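Local coordinates for Sts-2 protein (Mus musculus, PDB 3D4I) that carries a histidine-phosphatase domain with acid-dependent phosphatase activity and probably interferes with CBL-mediated down-regulation of receptor tyrosine kinases, at residues 144-147 and 152-155; 102-107 and 117-122; 208-213 and 237-242. All coordinates share one frame; numbering follows the deposited sequence.

Contact 1: 144-147 and 152-155; sequences EELK and NVDL
K147 and L155 meet where the chain leaves the short helix 143-148 of this histidine phosphatase fold and doubles back as the irregular segment 152-155. The lysine illustrates how an exposed, charged side chain can still do apolar work along its length. CB and CG make no close approach to residues 152-155. CD is the first atom to arrive, 4.0 Å from L155 CD1. CE goes deeper and rests 3.3 Å from V153 O, a carbon-to-carbonyl approach, while N152 OD1 stands a little farther off. The chain is extended beyond CG, but chi1 of -111° is not a staggered value; together they carry the methylenes across the returning segment, past V153 O, to the tip of L155. At the end, K147 and L155 reach toward each other tip to tip, with NZ 3.6 Å from L155 CD1.

Behind this exposed layer is a buried one. V153 CG2 fits against L146, 3.9 Å from L146 CD1 and slightly farther from L146 CB, the two side chains crossing at a slant; L143 backs V153 from the same helix. N152 directs its amide ND2 elsewhere, to the carbonyl of E114. No direct hydrogen bond crosses the contact, and the polar link is made by one water, which accepts from K147 NZ at 2.9 Å and from L155 N at 3.1 Å.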
ATOM      1  N   GLU A 144       3.126  10.609  26.885  1.00 31.01           N
ATOM      2  CA  GLU A 144       2.665  11.985  26.714  1.00 31.78           C
ATOM      3  C   GLU A 144       2.903  12.473  25.290  1.00 31.44           C
ATOM      4  O   GLU A 144       2.008  13.062  24.673  1.00 31.23           O
ATOM      5  CB  GLU A 144       3.314  12.925  27.753  1.00 32.36           C
ATOM      6  CG  GLU A 144       2.851  12.651  29.181  1.00 35.54           C
ATOM      7  CD  GLU A 144       2.908  13.880  30.089  1.00 39.94           C
ATOM      8  OE1 GLU A 144       3.830  14.729  29.923  1.00 41.85           O
ATOM      9  OE2 GLU A 144       2.023  13.989  30.977  1.00 41.76           O
ATOM     10  N   GLU A 145       4.100  12.192  24.771  1.00 31.47           N
ATOM     11  CA  GLU A 145       4.459  12.489  23.384  1.00 31.77           C
ATOM     12  C   GLU A 145       3.555  11.770  22.382  1.00 31.47           C
ATOM     13  O   GLU A 145       3.158  12.351  21.372  1.00 31.15           O
ATOM     14  CB  GLU A 145       5.938  12.156  23.125  1.00 31.59           C
ATOM     15  CG  GLU A 145       6.882  13.235  23.656  1.00 32.14           C
ATOM     16  CD  GLU A 145       8.336  12.801  23.750  1.00 32.38           C
ATOM     17  OE1 GLU A 145       8.678  11.621  23.479  1.00 31.26           O
ATOM     18  OE2 GLU A 145       9.152  13.662  24.121  1.00 33.69           O
ATOM     19  N   LEU A 146       3.227  10.512  22.668  1.00 31.86           N
ATOM     20  CA  LEU A 146       2.260   9.778  21.853  1.00 32.17           C
ATOM     21  C   LEU A 146       0.859  10.402  21.906  1.00 32.73           C
ATOM     22  O   LEU A 146       0.226  10.542  20.865  1.00 32.92           O
ATOM     23  CB  LEU A 146       2.231   8.287  22.228  1.00 31.99           C
ATOM     24  CG  LEU A 146       3.497   7.492  21.858  1.00 31.16           C
ATOM     25  CD1 LEU A 146       3.517   6.149  22.571  1.00 31.27           C
ATOM     26  CD2 LEU A 146       3.630   7.307  20.351  1.00 29.05           C
ATOM     27  N   LYS A 147       0.371  10.780  23.089  1.00 33.95           N
ATOM     28  CA  LYS A 147      -0.945  11.456  23.158  1.00 35.76           C
ATOM     29  C   LYS A 147      -0.949  12.829  22.466  1.00 35.94           C
ATOM     30  O   LYS A 147      -1.931  13.187  21.807  1.00 36.12           O
ATOM     31  CB  LYS A 147      -1.545  11.516  24.578  1.00 35.86           C
ATOM     32  CG  LYS A 147      -2.787  10.615  24.720  1.00 37.09           C
ATOM     33  CD  LYS A 147      -3.551  10.790  26.040  1.00 37.55           C
ATOM     34  CE  LYS A 147      -4.461   9.562  26.328  1.00 38.46           C
ATOM     35  NZ  LYS A 147      -5.263   9.704  27.617  1.00 38.95           N
ATOM     36  N   ASN A 152      -4.117   7.304  21.034  1.00 34.68           N
ATOM     37  CA  ASN A 152      -4.961   7.115  22.204  1.00 33.77           C
ATOM     38  C   ASN A 152      -4.374   6.040  23.120  1.00 33.23           C
ATOM     39  O   ASN A 152      -4.959   4.975  23.293  1.00 32.61           O
ATOM     40  CB  ASN A 152      -6.405   6.779  21.801  1.00 34.06           C
ATOM     41  CG  ASN A 152      -7.366   6.781  22.989  1.00 34.59           C
ATOM     42  OD1 ASN A 152      -7.055   7.327  24.047  1.00 34.21           O
ATOM     43  ND2 ASN A 152      -8.539   6.173  22.812  1.00 32.92           N
ATOM     44  N   VAL A 153      -3.207   6.339  23.683  1.00 32.69           N
ATOM     45  CA  VAL A 153      -2.477   5.432  24.576  1.00 32.69           C
ATOM     46  C   VAL A 153      -3.092   5.373  25.988  1.00 32.42           C
ATOM     47  O   VAL A 153      -3.767   6.309  26.418  1.00 32.41           O
ATOM     48  CB  VAL A 153      -0.982   5.825  24.638  1.00 32.70           C
ATOM     49  CG1 VAL A 153      -0.352   5.397  25.958  1.00 34.25           C
ATOM     50  CG2 VAL A 153      -0.207   5.250  23.445  1.00 32.15           C
ATOM     51  N   ASP A 154      -2.871   4.261  26.688  1.00 32.08           N
ATOM     52  CA  ASP A 154      -3.402   4.075  28.035  1.00 32.49           C
ATOM     53  C   ASP A 154      -2.417   4.577  29.105  1.00 32.31           C
ATOM     54  O   ASP A 154      -1.419   3.922  29.419  1.00 32.06           O
ATOM     55  CB  ASP A 154      -3.789   2.609  28.276  1.00 32.05           C
ATOM     56  CG  ASP A 154      -4.639   2.416  29.536  1.00 33.13           C
ATOM     57  OD1 ASP A 154      -4.652   3.324  30.404  1.00 33.11           O
ATOM     58  OD2 ASP A 154      -5.290   1.351  29.657  1.00 32.30           O
ATOM     59  N   LEU A 155      -2.716   5.741  29.674  1.00 32.83           N
ATOM     60  CA  LEU A 155      -1.851   6.335  30.695  1.00 33.13           C
ATOM     61  C   LEU A 155      -1.925   5.603  32.041  1.00 33.14           C
ATOM     62  O   LEU A 155      -1.024   5.744  32.878  1.00 33.55           O
ATOM     63  CB  LEU A 155      -2.148   7.833  30.856  1.00 33.21           C
ATOM     64  CG  LEU A 155      -2.106   8.675  29.575  1.00 33.00           C
ATOM     65  CD1 LEU A 155      -2.453  10.119  29.868  1.00 33.70           C
ATOM     66  CD2 LEU A 155      -0.751   8.595  28.864  1.00 33.13           C
TER
HETATM   67  O   HOH W   1      -5.370   7.388  29.338  1.00 36.41           O

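Contact 2: 102-107 and 117-122; sequences QTAKHI and LKIRVE
The flat group that I119 meets is the peptide unit joining A104 to K105, a peptide plane within helix 98-111. CD1 of I119 stands almost straight above one face of it, 3.9 Å from K105 N, while the carbonyl and N-H project at the edges of the plane as they do throughout a helix. The methyl thus lies over the nitrogen, whereas the N-H and C=O bonds point within the plane and so not at the methyl, and no hydrogen bond joins the two segments. Two side-chain carbons flank that spot: A104 CB at 4.1 Å from I119 CD1, and K105 CB at 4.3 Å from the same methyl.

A small residue on the helix and a long branched one on the strand make this fit possible. With CG1 lying opposite the carbonyl carbon (chi1 -63°) and CD1 extended beyond it (chi2 160°), I119 spends its whole length reaching the helix surface. Of the K105 side chain, CB is the part that comes near; the rest leads away, and its ammonium end makes a cation-pi interaction with F151.

The pair belongs to a classic beta-alpha-beta unit, in which strand 89-94, helix 98-111 and strand 119-121 follow in order and the two strands run parallel. I119 also touches A94 on the neighbouring strand, and A104 packs on V92 and on V200 of strand 196-201. The opposite flank of the helix, through T103 and H106, leans on helix 69-85, so this buried contact lies between the outermost strand 119-121 and the helix layered on the sheet.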
ATOM      1  N   GLN A 102       2.205   2.857  15.723  1.00 14.21           N
ATOM      2  CA  GLN A 102       1.535   3.371  14.510  1.00 14.99           C
ATOM      3  C   GLN A 102       0.637   2.321  13.840  1.00 14.12           C
ATOM      4  O   GLN A 102      -0.505   2.603  13.433  1.00 13.72           O
ATOM      5  CB  GLN A 102       2.549   3.922  13.503  1.00 14.65           C
ATOM      6  CG  GLN A 102       3.164   5.277  13.926  1.00 15.09           C
ATOM      7  CD  GLN A 102       4.251   5.733  12.973  1.00 17.26           C
ATOM      8  OE1 GLN A 102       5.076   4.930  12.495  1.00 19.54           O
ATOM      9  NE2 GLN A 102       4.279   7.043  12.711  1.00 21.41           N
ATOM     10  N   THR A 103       1.172   1.128  13.716  1.00 14.13           N
ATOM     11  CA  THR A 103       0.416  -0.008  13.149  1.00 13.95           C
ATOM     12  C   THR A 103      -0.862  -0.195  13.978  1.00 14.37           C
ATOM     13  O   THR A 103      -1.956  -0.324  13.412  1.00 14.17           O
ATOM     14  CB  THR A 103       1.262  -1.304  13.105  1.00 15.00           C
ATOM     15  OG1 THR A 103       2.453  -1.111  12.342  1.00 13.44           O
ATOM     16  CG2 THR A 103       0.463  -2.475  12.452  1.00 14.32           C
ATOM     17  N   ALA A 104      -0.728  -0.189  15.315  1.00 14.39           N
ATOM     18  CA  ALA A 104      -1.886  -0.333  16.194  1.00 15.54           C
ATOM     19  C   ALA A 104      -2.932   0.755  15.945  1.00 16.23           C
ATOM     20  O   ALA A 104      -4.115   0.451  15.811  1.00 17.05           O
ATOM     21  CB  ALA A 104      -1.461  -0.345  17.680  1.00 14.95           C
ATOM     22  N   LYS A 105      -2.498   2.017  15.889  1.00 17.17           N
ATOM     23  CA  LYS A 105      -3.410   3.140  15.645  1.00 18.50           C
ATOM     24  C   LYS A 105      -4.161   2.972  14.319  1.00 17.90           C
ATOM     25  O   LYS A 105      -5.369   3.137  14.266  1.00 18.16           O
ATOM     26  CB  LYS A 105      -2.640   4.477  15.672  1.00 19.22           C
ATOM     27  CG  LYS A 105      -3.476   5.743  15.298  1.00 21.62           C
ATOM     28  CD  LYS A 105      -2.548   6.987  15.160  1.00 22.45           C
ATOM     29  CE  LYS A 105      -3.289   8.311  15.034  1.00 24.99           C
ATOM     30  NZ  LYS A 105      -2.293   9.399  14.750  1.00 30.69           N
ATOM     31  N   HIS A 106      -3.445   2.638  13.245  1.00 17.22           N
ATOM     32  CA  HIS A 106      -4.082   2.546  11.914  1.00 18.45           C
ATOM     33  C   HIS A 106      -5.105   1.400  11.836  1.00 17.99           C
ATOM     34  O   HIS A 106      -6.197   1.557  11.288  1.00 18.92           O
ATOM     35  CB  HIS A 106      -3.004   2.439  10.821  1.00 18.40           C
ATOM     36  CG  HIS A 106      -2.226   3.702  10.626  1.00 19.73           C
ATOM     37  ND1 HIS A 106      -2.821   4.902  10.291  1.00 21.15           N
ATOM     38  CD2 HIS A 106      -0.895   3.951  10.709  1.00 20.03           C
ATOM     39  CE1 HIS A 106      -1.890   5.836  10.188  1.00 22.36           C
ATOM     40  NE2 HIS A 106      -0.715   5.286  10.447  1.00 22.70           N
ATOM     41  N   ILE A 107      -4.771   0.261  12.430  1.00 17.44           N
ATOM     42  CA  ILE A 107      -5.742  -0.834  12.551  1.00 17.25           C
ATOM     43  C   ILE A 107      -7.014  -0.376  13.297  1.00 17.99           C
ATOM     44  O   ILE A 107      -8.126  -0.582  12.805  1.00 18.03           O
ATOM     45  CB  ILE A 107      -5.113  -2.073  13.248  1.00 16.86           C
ATOM     46  CG1 ILE A 107      -4.031  -2.703  12.365  1.00 17.93           C
ATOM     47  CG2 ILE A 107      -6.177  -3.112  13.617  1.00 15.80           C
ATOM     48  CD1 ILE A 107      -3.210  -3.770  13.087  1.00 17.11           C
ATOM     49  N   LEU A 117     -11.062   2.038  22.312  1.00 25.59           N
ATOM     50  CA  LEU A 117      -9.980   1.283  22.937  1.00 25.60           C
ATOM     51  C   LEU A 117      -8.701   2.094  23.012  1.00 25.71           C
ATOM     52  O   LEU A 117      -8.285   2.680  22.012  1.00 26.59           O
ATOM     53  CB  LEU A 117      -9.719  -0.012  22.164  1.00 24.76           C
ATOM     54  CG  LEU A 117     -10.918  -0.927  21.939  1.00 25.73           C
ATOM     55  CD1 LEU A 117     -10.537  -2.153  21.101  1.00 26.12           C
ATOM     56  CD2 LEU A 117     -11.499  -1.359  23.290  1.00 24.95           C
ATOM     57  N   LYS A 118      -8.073   2.101  24.182  1.00 25.20           N
ATOM     58  CA  LYS A 118      -6.760   2.696  24.338  1.00 25.86           C
ATOM     59  C   LYS A 118      -5.672   1.676  24.071  1.00 25.18           C
ATOM     60  O   LYS A 118      -5.775   0.509  24.482  1.00 25.71           O
ATOM     61  CB  LYS A 118      -6.554   3.259  25.755  1.00 26.34           C
ATOM     62  CG  LYS A 118      -7.661   4.153  26.266  1.00 29.01           C
ATOM     63  CD  LYS A 118      -7.209   4.928  27.498  1.00 30.03           C
ATOM     64  CE  LYS A 118      -8.407   5.474  28.245  1.00 33.36           C
ATOM     65  NZ  LYS A 118      -9.233   6.379  27.385  1.00 36.27           N
ATOM     66  N   ILE A 119      -4.606   2.133  23.424  1.00 24.16           N
ATOM     67  CA  ILE A 119      -3.460   1.288  23.145  1.00 22.79           C
ATOM     68  C   ILE A 119      -2.667   1.131  24.415  1.00 22.59           C
ATOM     69  O   ILE A 119      -2.233   2.124  25.006  1.00 22.03           O
ATOM     70  CB  ILE A 119      -2.566   1.873  22.028  1.00 22.71           C
ATOM     71  CG1 ILE A 119      -3.338   1.953  20.694  1.00 21.84           C
ATOM     72  CG2 ILE A 119      -1.258   1.059  21.892  1.00 22.89           C
ATOM     73  CD1 ILE A 119      -2.732   2.950  19.682  1.00 22.24           C
ATOM     74  N   ARG A 120      -2.478  -0.120  24.831  1.00 22.07           N
ATOM     75  CA  ARG A 120      -1.680  -0.420  26.006  1.00 22.17           C
ATOM     76  C   ARG A 120      -0.250  -0.683  25.594  1.00 22.25           C
ATOM     77  O   ARG A 120       0.040  -1.710  24.976  1.00 20.76           O
ATOM     78  CB  ARG A 120      -2.262  -1.622  26.736  1.00 22.58           C
ATOM     79  CG  ARG A 120      -3.502  -1.234  27.513  1.00 25.17           C
ATOM     80  CD  ARG A 120      -4.505  -2.351  27.581  1.00 32.06           C
ATOM     81  NE  ARG A 120      -5.574  -2.014  28.516  1.00 33.80           N
ATOM     82  CZ  ARG A 120      -6.567  -2.828  28.844  1.00 36.83           C
ATOM     83  NH1 ARG A 120      -6.647  -4.032  28.301  1.00 38.70           N
ATOM     84  NH2 ARG A 120      -7.480  -2.430  29.722  1.00 38.16           N
ATOM     85  N   VAL A 121       0.639   0.245  25.936  1.00 21.25           N
ATOM     86  CA  VAL A 121       2.032   0.089  25.526  1.00 21.22           C
ATOM     87  C   VAL A 121       2.737  -0.842  26.502  1.00 21.51           C
ATOM     88  O   VAL A 121       2.804  -0.575  27.719  1.00 21.38           O
ATOM     89  CB  VAL A 121       2.767   1.444  25.360  1.00 21.18           C
ATOM     90  CG1 VAL A 121       4.243   1.225  24.954  1.00 20.33           C
ATOM     91  CG2 VAL A 121       2.075   2.306  24.327  1.00 21.40           C
ATOM     92  N   GLU A 122       3.227  -1.947  25.955  1.00 20.77           N
ATOM     93  CA  GLU A 122       3.861  -3.002  26.732  1.00 20.83           C
ATOM     94  C   GLU A 122       5.292  -3.227  26.263  1.00 20.06           C
ATOM     95  O   GLU A 122       5.523  -3.944  25.294  1.00 20.31           O
ATOM     96  CB  GLU A 122       3.056  -4.314  26.641  1.00 20.06           C
ATOM     97  CG  GLU A 122       3.659  -5.504  27.456  1.00 21.13           C
ATOM     98  CD  GLU A 122       3.956  -5.138  28.916  1.00 21.89           C
ATOM     99  OE1 GLU A 122       2.991  -4.882  29.644  1.00 21.10           O
ATOM    100  OE2 GLU A 122       5.147  -5.106  29.328  1.00 21.31           O
TER

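Contact 3: 208-213 and 237-242; sequences SCTRPL and CFCEEN
T210 meets C237 and C239 in a cluster of one methyl and two sulphurs, and these van der Waals contacts make up most of the interface. CG2 of T210 lies 3.5 Å from C237 SG and 3.9 Å from C239 SG, so the methyl sits against both thiols, to one side of the line joining them. C239 SG also lies 3.9 Å from T210 CB. The cysteines are two residues apart on strand 236-241 and therefore face the same way; their sulphurs, C237 SG and C239 SG, are 4.7 Å apart, far too distant for a disulphide. Purely hydrocarbon packing is slighter: L213 CD1 comes to 4.3 Å from C239 CB.

Polar bonding across the interface is absent, an example of a polar residue satisfying itself locally so that its carbon side can pack. At chi1 61° the T210 hydroxyl lies between the backbone N and the carbonyl carbon; OG1 is hydrogen-bonded to L206 O, in the preceding turn, which leaves CG2 directed at the sulphurs.

In the fold, segment 208-213 runs into helix 211-214 and lies against the sheet. T210 and L213 also reach V14 and I12 of strand 11-16, the antiparallel partner of strand 236-241, while L213 and P212 rest on helix 172-187. C237 additionally packs on W271 of the second subunit, and strand 248-251 completes this end of the sheet.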
ATOM      1  N   SER A 208       7.453 -15.933  20.111  1.00 19.29           N
ATOM      2  CA  SER A 208       7.677 -15.795  21.547  1.00 19.87           C
ATOM      3  C   SER A 208       6.440 -15.439  22.373  1.00 19.88           C
ATOM      4  O   SER A 208       6.430 -15.690  23.570  1.00 20.10           O
ATOM      5  CB  SER A 208       8.785 -14.780  21.816  1.00 20.02           C
ATOM      6  OG  SER A 208       8.308 -13.488  21.532  1.00 21.70           O
ATOM      7  N   CYS A 209       5.426 -14.834  21.754  1.00 19.32           N
ATOM      8  CA  CYS A 209       4.192 -14.485  22.464  1.00 20.02           C
ATOM      9  C   CYS A 209       3.079 -15.537  22.323  1.00 19.85           C
ATOM     10  O   CYS A 209       2.005 -15.418  22.937  1.00 21.03           O
ATOM     11  CB  CYS A 209       3.715 -13.064  22.099  1.00 19.60           C
ATOM     12  SG  CYS A 209       4.878 -11.766  22.644  1.00 21.46           S
ATOM     13  N   THR A 210       3.327 -16.572  21.521  1.00 20.52           N
ATOM     14  CA  THR A 210       2.316 -17.614  21.295  1.00 20.11           C
ATOM     15  C   THR A 210       2.719 -18.937  21.920  1.00 20.43           C
ATOM     16  O   THR A 210       1.884 -19.590  22.535  1.00 19.54           O
ATOM     17  CB  THR A 210       1.947 -17.809  19.794  1.00 20.35           C
ATOM     18  OG1 THR A 210       3.105 -18.199  19.051  1.00 20.44           O
ATOM     19  CG2 THR A 210       1.393 -16.508  19.204  1.00 20.61           C
ATOM     20  N   ARG A 211       3.990 -19.316  21.789  1.00 20.93           N
ATOM     21  CA  ARG A 211       4.494 -20.558  22.414  1.00 21.39           C
ATOM     22  C   ARG A 211       4.116 -20.713  23.903  1.00 21.80           C
ATOM     23  O   ARG A 211       3.643 -21.785  24.291  1.00 21.75           O
ATOM     24  CB  ARG A 211       5.992 -20.735  22.177  1.00 21.43           C
ATOM     25  CG  ARG A 211       6.295 -21.091  20.726  1.00 23.21           C
ATOM     26  CD  ARG A 211       7.731 -21.450  20.508  1.00 25.57           C
ATOM     27  NE  ARG A 211       8.039 -22.806  20.952  1.00 27.07           N
ATOM     28  CZ  ARG A 211       7.841 -23.914  20.237  1.00 27.48           C
ATOM     29  NH1 ARG A 211       7.313 -23.869  19.019  1.00 28.23           N
ATOM     30  NH2 ARG A 211       8.199 -25.084  20.744  1.00 29.43           N
ATOM     31  N   PRO A 212       4.298 -19.645  24.728  1.00 22.27           N
ATOM     32  CA  PRO A 212       3.886 -19.726  26.145  1.00 22.81           C
ATOM     33  C   PRO A 212       2.396 -19.995  26.336  1.00 23.26           C
ATOM     34  O   PRO A 212       2.033 -20.726  27.259  1.00 22.84           O
ATOM     35  CB  PRO A 212       4.252 -18.342  26.712  1.00 23.11           C
ATOM     36  CG  PRO A 212       5.282 -17.809  25.802  1.00 22.46           C
ATOM     37  CD  PRO A 212       4.903 -18.328  24.433  1.00 22.04           C
ATOM     38  N   LEU A 213       1.543 -19.439  25.462  1.00 23.52           N
ATOM     39  CA  LEU A 213       0.093 -19.682  25.539  1.00 24.33           C
ATOM     40  C   LEU A 213      -0.222 -21.123  25.217  1.00 24.09           C
ATOM     41  O   LEU A 213      -1.098 -21.730  25.826  1.00 24.75           O
ATOM     42  CB  LEU A 213      -0.681 -18.797  24.543  1.00 24.25           C
ATOM     43  CG  LEU A 213      -0.576 -17.276  24.650  1.00 25.45           C
ATOM     44  CD1 LEU A 213      -1.556 -16.626  23.648  1.00 27.58           C
ATOM     45  CD2 LEU A 213      -0.849 -16.797  26.055  1.00 27.89           C
ATOM     46  N   CYS A 237      -0.335 -14.390  13.659  1.00 21.72           N
ATOM     47  CA  CYS A 237      -0.451 -15.702  14.325  1.00 21.42           C
ATOM     48  C   CYS A 237      -1.644 -15.556  15.257  1.00 20.06           C
ATOM     49  O   CYS A 237      -1.677 -14.612  16.036  1.00 20.43           O
ATOM     50  CB  CYS A 237       0.792 -15.970  15.203  1.00 20.05           C
ATOM     51  SG  CYS A 237       0.808 -17.595  15.957  1.00 28.97           S
ATOM     52  N   PHE A 238      -2.590 -16.492  15.216  1.00 20.03           N
ATOM     53  CA  PHE A 238      -3.831 -16.399  16.001  1.00 19.88           C
ATOM     54  C   PHE A 238      -3.968 -17.604  16.953  1.00 20.77           C
ATOM     55  O   PHE A 238      -3.853 -18.768  16.513  1.00 21.25           O
ATOM     56  CB  PHE A 238      -5.025 -16.338  15.038  1.00 19.01           C
ATOM     57  CG  PHE A 238      -6.344 -16.022  15.692  1.00 19.65           C
ATOM     58  CD1 PHE A 238      -6.458 -14.993  16.621  1.00 20.57           C
ATOM     59  CD2 PHE A 238      -7.491 -16.729  15.334  1.00 20.20           C
ATOM     60  CE1 PHE A 238      -7.680 -14.684  17.225  1.00 21.93           C
ATOM     61  CE2 PHE A 238      -8.733 -16.428  15.913  1.00 21.95           C
ATOM     62  CZ  PHE A 238      -8.825 -15.398  16.866  1.00 23.00           C
ATOM     63  N   CYS A 239      -4.205 -17.335  18.236  1.00 21.03           N
ATOM     64  CA  CYS A 239      -4.493 -18.427  19.205  1.00 22.11           C
ATOM     65  C   CYS A 239      -5.852 -18.224  19.823  1.00 21.75           C
ATOM     66  O   CYS A 239      -6.204 -17.087  20.127  1.00 20.26           O
ATOM     67  CB  CYS A 239      -3.452 -18.461  20.307  1.00 22.55           C
ATOM     68  SG  CYS A 239      -1.804 -18.764  19.686  1.00 27.07           S
ATOM     69  N   GLU A 240      -6.623 -19.312  19.997  1.00 21.65           N
ATOM     70  CA  GLU A 240      -7.895 -19.242  20.721  1.00 22.24           C
ATOM     71  C   GLU A 240      -7.899 -20.130  21.961  1.00 22.26           C
ATOM     72  O   GLU A 240      -7.314 -21.207  21.950  1.00 20.63           O
ATOM     73  CB  GLU A 240      -9.057 -19.657  19.833  1.00 23.37           C
ATOM     74  CG  GLU A 240      -9.419 -18.645  18.772  1.00 24.80           C
ATOM     75  CD  GLU A 240     -10.666 -19.034  18.029  1.00 27.76           C
ATOM     76  OE1 GLU A 240     -10.876 -20.242  17.831  1.00 28.33           O
ATOM     77  OE2 GLU A 240     -11.439 -18.132  17.640  1.00 30.61           O
ATOM     78  N   GLU A 241      -8.580 -19.655  22.996  1.00 22.80           N
ATOM     79  CA  GLU A 241      -8.687 -20.361  24.275  1.00 23.89           C
ATOM     80  C   GLU A 241      -9.970 -21.183  24.367  1.00 24.52           C
ATOM     81  O   GLU A 241     -11.065 -20.675  24.115  1.00 24.04           O
ATOM     82  CB  GLU A 241      -8.642 -19.355  25.427  1.00 23.40           C
ATOM     83  CG  GLU A 241      -8.540 -19.981  26.833  1.00 24.89           C
ATOM     84  CD  GLU A 241      -8.926 -18.996  27.912  1.00 27.52           C
ATOM     85  OE1 GLU A 241      -9.948 -18.303  27.731  1.00 28.32           O
ATOM     86  OE2 GLU A 241      -8.220 -18.912  28.940  1.00 29.96           O
ATOM     87  N   ASN A 242      -9.820 -22.463  24.715  1.00 25.96           N
ATOM     88  CA  ASN A 242     -10.957 -23.273  25.173  1.00 28.12           C
ATOM     89  C   ASN A 242     -11.249 -22.908  26.637  1.00 28.88           C
ATOM     90  O   ASN A 242     -10.410 -23.138  27.507  1.00 28.53           O
ATOM     91  CB  ASN A 242     -10.618 -24.771  25.029  1.00 28.30           C
ATOM     92  CG  ASN A 242     -11.772 -25.691  25.420  1.00 30.77           C
ATOM     93  OD1 ASN A 242     -12.531 -25.408  26.351  1.00 34.08           O
ATOM     94  ND2 ASN A 242     -11.896 -26.812  24.719  1.00 32.69           N
TER

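Overall arrangement
From the N terminus, contact 2 comes first, closing the turn of chain from helix 98-111 to strand 119-121. Contact 1 follows, closing the tight return after helix 143-148, and contact 3 last, spanning the longer excursion from residues 208-213 to strand 236-241. The three are in series: none nests within or crosses another. Contacts 1 and 2 are neighbours, with centres about 10 Å apart, joined by probable backbone hydrogen bonds of I119 with N152 and D154 that dock the loop on the outermost strand. Contact 3 lies farther along the same sheet, its centre about 19 Å from that of contact 2, and ties a different helical segment to the sheet's antiparallel part.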